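PDB 4PH6: 3-dehydroquinate dehydratase from Enterococcus faecalis, which catalyses the cis-dehydration of 3-dehydroquinate to 3-dehydroshikimate, the third step of the chorismate pathway, through an imine formed with an active-site lysine. Local coordinates for residues 49-54 with 83-88; 98-103 with 117-122. All coordinates share one frame; numbering follows the deposited sequence.

Contact 1 of 2, residues 49-54 with 83-88; sequences EWRLDY and TFRTQK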
ATOM      1  N   GLU A  49      -1.853  23.678   2.649  1.00  6.86           N
ATOM      2  CA  GLU A  49      -1.475  23.934   4.026  1.00  6.03           C
ATOM      3  C   GLU A  49      -0.298  24.898   4.076  1.00 13.73           C
ATOM      4  O   GLU A  49       0.793  24.590   3.601  1.00  9.24           O
ATOM      5  CB  GLU A  49      -1.120  22.636   4.758  1.00  6.35           C
ATOM      6  CG  GLU A  49      -0.639  22.866   6.184  1.00  6.58           C
ATOM      7  CD  GLU A  49      -0.007  21.623   6.821  1.00 16.98           C
ATOM      8  OE1 GLU A  49      -0.439  21.243   7.937  1.00  7.66           O
ATOM      9  OE2 GLU A  49       0.924  21.037   6.206  1.00  7.96           O
ATOM     10  N   TRP A  50      -0.503  26.071   4.654  1.00 10.69           N
ATOM     11  CA  TRP A  50       0.625  26.967   4.838  1.00  9.10           C
ATOM     12  C   TRP A  50       1.261  26.667   6.194  1.00  7.07           C
ATOM     13  O   TRP A  50       0.617  26.801   7.236  1.00  7.75           O
ATOM     14  CB  TRP A  50       0.193  28.438   4.731  1.00  6.53           C
ATOM     15  CG  TRP A  50       1.292  29.386   5.043  1.00  7.14           C
ATOM     16  CD1 TRP A  50       2.635  29.158   4.932  1.00  7.79           C
ATOM     17  CD2 TRP A  50       1.155  30.719   5.553  1.00  8.95           C
ATOM     18  NE1 TRP A  50       3.335  30.267   5.327  1.00  8.37           N
ATOM     19  CE2 TRP A  50       2.448  31.239   5.714  1.00 12.53           C
ATOM     20  CE3 TRP A  50       0.056  31.520   5.885  1.00 10.19           C
ATOM     21  CZ2 TRP A  50       2.677  32.522   6.197  1.00 16.77           C
ATOM     22  CZ3 TRP A  50       0.283  32.787   6.359  1.00 13.79           C
ATOM     23  CH2 TRP A  50       1.582  33.283   6.509  1.00 15.07           C
ATOM     24  N   ARG A  51       2.511  26.222   6.185  1.00  8.38           N
ATOM     25  CA  ARG A  51       3.201  25.936   7.439  1.00 10.45           C
ATOM     26  C   ARG A  51       3.814  27.205   8.040  1.00  8.71           C
ATOM     27  O   ARG A  51       4.823  27.707   7.560  1.00  9.27           O
ATOM     28  CB  ARG A  51       4.275  24.863   7.233  1.00 16.32           C
ATOM     29  CG  ARG A  51       3.727  23.440   7.051  1.00 19.61           C
ATOM     30  CD  ARG A  51       3.322  22.812   8.372  1.00  8.65           C
ATOM     31  NE  ARG A  51       4.446  22.777   9.304  1.00  9.48           N
ATOM     32  CZ  ARG A  51       5.353  21.803   9.359  1.00 18.50           C
ATOM     33  NH1 ARG A  51       5.274  20.765   8.527  1.00 10.05           N
ATOM     34  NH2 ARG A  51       6.341  21.868  10.245  1.00 11.00           N
ATOM     35  N   LEU A  52       3.193  27.690   9.110  1.00  8.61           N
ATOM     36  CA  LEU A  52       3.577  28.939   9.770  1.00 11.61           C
ATOM     37  C   LEU A  52       4.962  28.916  10.392  1.00 14.09           C
ATOM     38  O   LEU A  52       5.661  29.933  10.405  1.00 10.80           O
ATOM     39  CB  LEU A  52       2.552  29.290  10.861  1.00  9.23           C
ATOM     40  CG  LEU A  52       1.164  29.597  10.306  1.00  8.12           C
ATOM     41  CD1 LEU A  52       0.224  30.017  11.411  1.00 11.20           C
ATOM     42  CD2 LEU A  52       1.260  30.680   9.227  1.00  7.88           C
ATOM     43  N   ASP A  53       5.354  27.758  10.912  1.00 12.78           N
ATOM     44  CA  ASP A  53       6.581  27.670  11.693  1.00 17.14           C
ATOM     45  C   ASP A  53       7.819  27.768  10.795  1.00 21.38           C
ATOM     46  O   ASP A  53       8.936  27.907  11.293  1.00 21.98           O
ATOM     47  CB  ASP A  53       6.592  26.384  12.536  1.00 11.79           C
ATOM     48  CG  ASP A  53       6.244  25.150  11.736  1.00 16.81           C
ATOM     49  OD1 ASP A  53       7.130  24.289  11.547  1.00 18.60           O
ATOM     50  OD2 ASP A  53       5.087  25.044  11.286  1.00 20.58           O
ATOM     51  N   TYR A  54       7.611  27.730   9.476  1.00 18.10           N
ATOM     52  CA  TYR A  54       8.680  28.028   8.523  1.00 21.39           C
ATOM     53  C   TYR A  54       8.801  29.529   8.233  1.00 20.44           C
ATOM     54  O   TYR A  54       9.871  29.998   7.839  1.00 17.15           O
ATOM     55  CB  TYR A  54       8.453  27.291   7.199  1.00 22.36           C
ATOM     56  CG  TYR A  54       8.929  25.857   7.161  1.00 21.94           C
ATOM     57  CD1 TYR A  54      10.223  25.536   6.766  1.00 20.81           C
ATOM     58  CD2 TYR A  54       8.069  24.822   7.503  1.00 18.23           C
ATOM     59  CE1 TYR A  54      10.639  24.217   6.714  1.00 20.87           C
ATOM     60  CE2 TYR A  54       8.476  23.520   7.459  1.00 16.91           C
ATOM     61  CZ  TYR A  54       9.757  23.218   7.065  1.00 16.37           C
ATOM     62  OH  TYR A  54      10.140  21.910   7.028  1.00 19.10           O
ATOM     63  N   THR A  83      -1.215  26.029   9.813  1.00  9.48           N
ATOM     64  CA  THR A  83      -0.602  25.130  10.789  1.00 12.46           C
ATOM     65  C   THR A  83       0.655  25.732  11.368  1.00  6.38           C
ATOM     66  O   THR A  83       1.569  26.056  10.623  1.00 10.87           O
ATOM     67  CB  THR A  83      -0.210  23.773  10.139  1.00  6.92           C
ATOM     68  OG1 THR A  83      -1.383  23.071   9.704  1.00 11.19           O
ATOM     69  CG2 THR A  83       0.588  22.915  11.096  1.00  6.49           C
ATOM     70  N   PHE A  84       0.717  25.883  12.679  1.00  6.92           N
ATOM     71  CA  PHE A  84       2.010  26.105  13.324  1.00  8.63           C
ATOM     72  C   PHE A  84       2.466  24.805  13.976  1.00 14.64           C
ATOM     73  O   PHE A  84       2.031  24.485  15.081  1.00 15.96           O
ATOM     74  CB  PHE A  84       1.947  27.231  14.369  1.00  8.19           C
ATOM     75  CG  PHE A  84       3.308  27.679  14.845  1.00  8.77           C
ATOM     76  CD1 PHE A  84       3.943  28.762  14.252  1.00  9.01           C
ATOM     77  CD2 PHE A  84       3.961  27.007  15.866  1.00 10.02           C
ATOM     78  CE1 PHE A  84       5.207  29.163  14.668  1.00  9.60           C
ATOM     79  CE2 PHE A  84       5.234  27.408  16.288  1.00  9.77           C
ATOM     80  CZ  PHE A  84       5.852  28.480  15.685  1.00  9.96           C
ATOM     81  N   ARG A  85       3.297  24.021  13.299  1.00 11.19           N
ATOM     82  CA  ARG A  85       3.753  22.784  13.928  1.00 16.11           C
ATOM     83  C   ARG A  85       4.731  23.117  15.050  1.00 18.44           C
ATOM     84  O   ARG A  85       5.722  23.817  14.829  1.00 22.21           O
ATOM     85  CB  ARG A  85       4.396  21.842  12.915  1.00 11.37           C
ATOM     86  CG  ARG A  85       4.752  20.467  13.469  1.00 11.61           C
ATOM     87  CD  ARG A  85       3.527  19.709  13.935  1.00 10.94           C
ATOM     88  NE  ARG A  85       2.546  19.588  12.865  1.00 10.09           N
ATOM     89  CZ  ARG A  85       1.249  19.839  13.009  1.00  9.43           C
ATOM     90  NH1 ARG A  85       0.762  20.201  14.187  1.00  9.45           N
ATOM     91  NH2 ARG A  85       0.433  19.695  11.979  1.00 17.18           N
ATOM     92  N   THR A  86       4.451  22.640  16.253  1.00 12.66           N
ATOM     93  CA  THR A  86       5.344  22.940  17.370  1.00 20.67           C
ATOM     94  C   THR A  86       6.577  22.053  17.295  1.00 17.80           C
ATOM     95  O   THR A  86       6.528  20.943  16.759  1.00 14.16           O
ATOM     96  CB  THR A  86       4.672  22.746  18.736  1.00 14.10           C
ATOM     97  OG1 THR A  86       4.457  21.349  18.963  1.00 13.87           O
ATOM     98  CG2 THR A  86       3.343  23.488  18.781  1.00 13.40           C
ATOM     99  N   GLN A  87       7.669  22.544  17.864  1.00 16.68           N
ATOM    100  CA  GLN A  87       8.968  21.890  17.789  1.00 17.73           C
ATOM    101  C   GLN A  87       8.949  20.444  18.294  1.00 18.88           C
ATOM    102  O   GLN A  87       9.608  19.586  17.720  1.00 18.46           O
ATOM    103  CB  GLN A  87       9.998  22.707  18.574  1.00 19.15           C
ATOM    104  CG  GLN A  87      11.449  22.400  18.242  1.00 27.05           C
ATOM    105  CD  GLN A  87      12.420  23.398  18.873  1.00 32.47           C
ATOM    106  OE1 GLN A  87      12.161  23.937  19.955  1.00 35.95           O
ATOM    107  NE2 GLN A  87      13.536  23.651  18.192  1.00 27.11           N
ATOM    108  N   LYS A  88       8.187  20.158  19.347  1.00 20.75           N
ATOM    109  CA  LYS A  88       8.204  18.812  19.924  1.00 23.14           C
ATOM    110  C   LYS A  88       7.480  17.785  19.039  1.00 21.75           C
ATOM    111  O   LYS A  88       7.550  16.578  19.292  1.00 17.50           O
ATOM    112  CB  LYS A  88       7.587  18.812  21.327  1.00 22.38           C
ATOM    113  CG  LYS A  88       8.084  17.679  22.233  1.00 30.36           C
ATOM    114  CD  LYS A  88       7.029  17.344  23.306  1.00 36.62           C
ATOM    115  CE  LYS A  88       7.465  17.679  24.739  1.00 35.49           C
ATOM    116  NZ  LYS A  88       7.792  16.472  25.554  1.00 38.45           N
TER
HETATM  117  O   HOH W   1       1.656  19.421   9.172  1.00 11.17           O

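Contact 2 of 2, residues 98-103 with 117-122; sequences ENYFAL and DIELFA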
ATOM      1  N   GLU A  98       2.421  30.648  24.980  1.00 27.03           N
ATOM      2  CA  GLU A  98       1.692  31.921  24.927  1.00 27.55           C
ATOM      3  C   GLU A  98       1.679  32.505  23.516  1.00 26.88           C
ATOM      4  O   GLU A  98       0.639  32.958  23.040  1.00 27.16           O
ATOM      5  CB  GLU A  98       2.299  32.933  25.910  1.00 33.25           C
ATOM      6  CG  GLU A  98       1.687  34.337  25.877  1.00 38.12           C
ATOM      7  CD  GLU A  98       2.533  35.348  26.647  1.00 42.09           C
ATOM      8  OE1 GLU A  98       3.719  35.037  26.895  1.00 44.45           O
ATOM      9  OE2 GLU A  98       2.026  36.438  27.005  1.00 41.39           O
ATOM     10  N   ASN A  99       2.833  32.483  22.850  1.00 26.14           N
ATOM     11  CA  ASN A  99       2.927  32.928  21.462  1.00 25.56           C
ATOM     12  C   ASN A  99       2.174  31.993  20.515  1.00 27.48           C
ATOM     13  O   ASN A  99       1.605  32.428  19.516  1.00 26.79           O
ATOM     14  CB  ASN A  99       4.388  33.045  21.026  1.00 25.02           C
ATOM     15  CG  ASN A  99       5.028  34.349  21.483  1.00 25.42           C
ATOM     16  OD1 ASN A  99       4.345  35.353  21.655  1.00 25.99           O
ATOM     17  ND2 ASN A  99       6.343  34.336  21.676  1.00 25.27           N
ATOM     18  N   TYR A 100       2.168  30.707  20.837  1.00 12.20           N
ATOM     19  CA  TYR A 100       1.436  29.746  20.048  1.00 10.95           C
ATOM     20  C   TYR A 100      -0.047  30.120  20.033  1.00 11.54           C
ATOM     21  O   TYR A 100      -0.641  30.301  18.965  1.00 10.30           O
ATOM     22  CB  TYR A 100       1.645  28.333  20.593  1.00 10.21           C
ATOM     23  CG  TYR A 100       0.862  27.264  19.870  1.00 10.73           C
ATOM     24  CD1 TYR A 100       1.308  26.745  18.661  1.00  8.96           C
ATOM     25  CD2 TYR A 100      -0.314  26.749  20.407  1.00  9.56           C
ATOM     26  CE1 TYR A 100       0.590  25.752  17.994  1.00  8.66           C
ATOM     27  CE2 TYR A 100      -1.031  25.757  19.751  1.00  7.74           C
ATOM     28  CZ  TYR A 100      -0.571  25.260  18.547  1.00  9.63           C
ATOM     29  OH  TYR A 100      -1.283  24.274  17.893  1.00  6.75           O
ATOM     30  N   PHE A 101      -0.639  30.280  21.211  1.00 10.97           N
ATOM     31  CA  PHE A 101      -2.066  30.585  21.277  1.00 21.95           C
ATOM     32  C   PHE A 101      -2.401  32.025  20.875  1.00 16.12           C
ATOM     33  O   PHE A 101      -3.471  32.275  20.315  1.00 16.79           O
ATOM     34  CB  PHE A 101      -2.601  30.281  22.676  1.00 11.09           C
ATOM     35  CG  PHE A 101      -2.741  28.818  22.941  1.00 15.31           C
ATOM     36  CD1 PHE A 101      -3.781  28.105  22.383  1.00  9.30           C
ATOM     37  CD2 PHE A 101      -1.815  28.145  23.720  1.00 14.50           C
ATOM     38  CE1 PHE A 101      -3.915  26.761  22.618  1.00  8.63           C
ATOM     39  CE2 PHE A 101      -1.946  26.807  23.957  1.00  9.46           C
ATOM     40  CZ  PHE A 101      -2.998  26.108  23.408  1.00 11.49           C
ATOM     41  N   ALA A 102      -1.497  32.962  21.138  1.00 12.96           N
ATOM     42  CA  ALA A 102      -1.731  34.362  20.761  1.00 17.27           C
ATOM     43  C   ALA A 102      -1.791  34.541  19.232  1.00 17.52           C
ATOM     44  O   ALA A 102      -2.637  35.285  18.710  1.00 16.83           O
ATOM     45  CB  ALA A 102      -0.654  35.253  21.361  1.00 15.63           C
ATOM     46  N   LEU A 103      -0.899  33.847  18.526  1.00 16.75           N
ATOM     47  CA  LEU A 103      -0.860  33.871  17.059  1.00 14.61           C
ATOM     48  C   LEU A 103      -2.155  33.348  16.452  1.00 14.81           C
ATOM     49  O   LEU A 103      -2.733  33.969  15.559  1.00 11.69           O
ATOM     50  CB  LEU A 103       0.308  33.041  16.534  1.00 12.31           C
ATOM     51  CG  LEU A 103       0.454  32.923  15.008  1.00 13.98           C
ATOM     52  CD1 LEU A 103       0.229  34.246  14.279  1.00 12.98           C
ATOM     53  CD2 LEU A 103       1.823  32.358  14.651  1.00 22.96           C
ATOM     54  N   ASP A 117      -5.204  24.033  12.352  1.00  6.16           N
ATOM     55  CA  ASP A 117      -4.498  22.928  12.963  1.00  7.80           C
ATOM     56  C   ASP A 117      -4.161  23.237  14.435  1.00 13.99           C
ATOM     57  O   ASP A 117      -3.502  24.232  14.738  1.00  9.73           O
ATOM     58  CB  ASP A 117      -3.213  22.623  12.169  1.00  6.76           C
ATOM     59  CG  ASP A 117      -2.394  21.488  12.775  1.00  8.75           C
ATOM     60  OD1 ASP A 117      -1.828  21.692  13.867  1.00  8.97           O
ATOM     61  OD2 ASP A 117      -2.268  20.414  12.141  1.00  7.72           O
ATOM     62  N   ILE A 118      -4.603  22.367  15.340  1.00  7.82           N
ATOM     63  CA  ILE A 118      -4.309  22.507  16.759  1.00  8.38           C
ATOM     64  C   ILE A 118      -3.836  21.166  17.325  1.00  8.86           C
ATOM     65  O   ILE A 118      -4.512  20.154  17.201  1.00  8.56           O
ATOM     66  CB  ILE A 118      -5.530  22.990  17.554  1.00  8.45           C
ATOM     67  CG1 ILE A 118      -6.013  24.341  17.019  1.00  8.13           C
ATOM     68  CG2 ILE A 118      -5.207  23.072  19.066  1.00  9.52           C
ATOM     69  CD1 ILE A 118      -7.273  24.844  17.676  1.00  8.27           C
ATOM     70  N   GLU A 119      -2.661  21.161  17.932  1.00 13.35           N
ATOM     71  CA  GLU A 119      -2.123  19.928  18.478  1.00 16.68           C
ATOM     72  C   GLU A 119      -2.902  19.472  19.713  1.00 10.82           C
ATOM     73  O   GLU A 119      -3.123  20.244  20.645  1.00 11.34           O
ATOM     74  CB  GLU A 119      -0.642  20.101  18.779  1.00 13.15           C
ATOM     75  CG  GLU A 119       0.141  20.359  17.510  1.00 13.47           C
ATOM     76  CD  GLU A 119       1.610  20.619  17.733  1.00 15.82           C
ATOM     77  OE1 GLU A 119       2.066  20.644  18.897  1.00 17.44           O
ATOM     78  OE2 GLU A 119       2.314  20.816  16.721  1.00 20.01           O
ATOM     79  N   LEU A 120      -3.337  18.215  19.672  1.00 10.72           N
ATOM     80  CA  LEU A 120      -4.048  17.579  20.773  1.00 11.26           C
ATOM     81  C   LEU A 120      -3.416  17.884  22.128  1.00 12.52           C
ATOM     82  O   LEU A 120      -4.125  18.155  23.095  1.00 12.97           O
ATOM     83  CB  LEU A 120      -4.105  16.058  20.557  1.00 11.33           C
ATOM     84  CG  LEU A 120      -4.572  15.153  21.710  1.00 12.15           C
ATOM     85  CD1 LEU A 120      -6.052  15.376  22.051  1.00 12.11           C
ATOM     86  CD2 LEU A 120      -4.304  13.672  21.415  1.00 12.41           C
ATOM     87  N   PHE A 121      -2.094  17.828  22.202  1.00 13.18           N
ATOM     88  CA  PHE A 121      -1.355  17.903  23.458  1.00 16.13           C
ATOM     89  C   PHE A 121      -1.037  19.309  23.986  1.00 20.90           C
ATOM     90  O   PHE A 121      -0.521  19.438  25.018  1.00 24.92           O
ATOM     91  CB  PHE A 121      -0.076  17.043  23.457  1.00 19.86           C
ATOM     92  CG  PHE A 121      -0.338  15.574  23.442  1.00 21.13           C
ATOM     93  CD1 PHE A 121       0.287  14.774  22.565  1.00 21.58           C
ATOM     94  CD2 PHE A 121      -1.237  15.018  24.270  1.00 27.84           C
ATOM     95  CE1 PHE A 121       0.039  13.437  22.515  1.00 23.66           C
ATOM     96  CE2 PHE A 121      -1.503  13.675  24.217  1.00 27.10           C
ATOM     97  CZ  PHE A 121      -0.861  12.878  23.342  1.00 20.32           C
ATOM     98  N   ALA A 122      -1.366  20.335  23.239  1.00 14.14           N
ATOM     99  CA  ALA A 122      -1.197  21.689  23.683  1.00 15.51           C
ATOM    100  C   ALA A 122      -2.173  21.922  24.781  1.00 15.24           C
ATOM    101  O   ALA A 122      -3.093  21.226  24.905  1.00 15.39           O
ATOM    102  CB  ALA A 122      -1.429  22.673  22.563  1.00 13.63           C
TER
HETATM  103  O   HOH W   2      -0.644  23.048  15.744  1.00  4.90           O

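Contact 1 of 2, residues 49-54 with 83-88
Strands 47-51 and 80-83 are parallel neighbours in the (beta/alpha)8 barrel, and their C-terminal ends meet around Thr-83, the residue with the most surface buried here (98 Å²). Towards segment 49-54, Thr-83 N donates to Trp-50 O and Thr-83 O accepts from Leu-52 N at 2.8 Å, each carbonyl being met in its own plane. Thr-83 and Arg-51 form the parallel bridge and lie side by side on one face of the sheet. With OG1 beside the backbone N (chi1 -65°), the Thr-83 hydroxyl reaches the extended Glu-49 chain and donates from OG1 to Glu-49 OE1 over 2.7 Å, 27° out of the carboxylate plane. Asp-53 comes next, its CG in the crowded position between backbone N and carbonyl carbon (chi1 49°). There Arg-51 grips it in a side-on, two-nitrogen salt bridge near the guanidinium plane, NE on OD2 and Arg-51 NH2 on Asp-53 OD1 at 2.9 Å, both oxygens using syn lone pairs, while Arg-85 N reaches OD2 from above the carboxylate plane. With Glu-92 N on OD1, four N-H groups hold this buried carboxylate in its rotation. On the apolar flank, Asp-53 CB sits over the centre of the Phe-84 ring, a CH-pi contact 3.8 Å from the centroid, and Leu-52 CB touches the ring edge. Arg-85, predicted like residues 49-51 to bind 3-dehydroquinate, lays its CB over one face of the Arg-51 guanidinium; its own tip pairs with Asp-117 and Glu-119. One water accepts from Arg-85 NH2 and donates to Glu-49 OE1 at 3.0 Å.

Contact 2 of 2, residues 98-103 with 117-122
Tyr-100 CG stands anti to its backbone N (chi1 177°), which carries the phenol from helix 97-110 to strand 115-119, whereas Phe-101 has CG anti to its carbonyl carbon (chi1 -74°) and sets its ring face against the Tyr-100 edge. Both side chains belong to the helix-to-strand packing of a beta-alpha-beta unit, strand 80-83, helix 97-110 and strand 115-119, in the TIM barrel. The short axes of 98-103 and 117-119 run nearly antiparallel, at 154°, with a closest approach of 11.2 Å, a gap that aromatic side chains can bridge. Tyr-100, with the most surface buried (69 Å²), does so tip first: its OH comes to the strand backbone, 3.7 Å from Ile-118 CA. There it accepts a straight but weak hydrogen bond, Glu-119 N to Tyr-100 OH at 3.4 Å. Beyond the strand, the chain makes a type I turn from Glu-119 to Ala-122, closed by Ala-122 N on Glu-119 O. This turn brings the methyl of Ala-122 back toward the helix, where Phe-101 CZ lies 3.9 Å from Ala-122 CB and Tyr-100 CE2 4.2 Å from the same carbon. Edge to face, Tyr-100 CD2 stands 3.8 Å above the centre of the Phe-101 ring. Helix 124-136 covers Phe-101 and Ile-118, with Ala-127 touching both. The carboxylates of Asp-117 and Glu-119 turn to Arg-85, a predicted substrate-binding residue, and Glu-119 OE1 probably hydrogen-bonds Thr-86 OG1. A water in the Tyr-100 ring plane links the phenol to the first acid, 2.6 Å from Tyr-100 OH and donating to Asp-117 OD1.

How the contacts relate
Contact 1 closes before contact 2 opens along the chain, and their centres lie 10 Å apart on the same side of the chain's centre. They share one parallel sheet, in which strand 80-83 stands between 47-51 and 115-119; contact 1 joins two strand ends, while contact 2 packs the following helix, 97-110, against the next strand. They also touch directly: Arg-85 NH2 makes a 2.8 Å salt bridge with Asp-117 OD2, and Thr-86 OG1 lies 2.5 Å from Glu-119 OE1, a probable hydrogen bond. Strand 115-119 thus brings two acids to Arg-85, consistent with a second-shell role in orienting it beside the predicted catalytic residues His-146 and Lys-173.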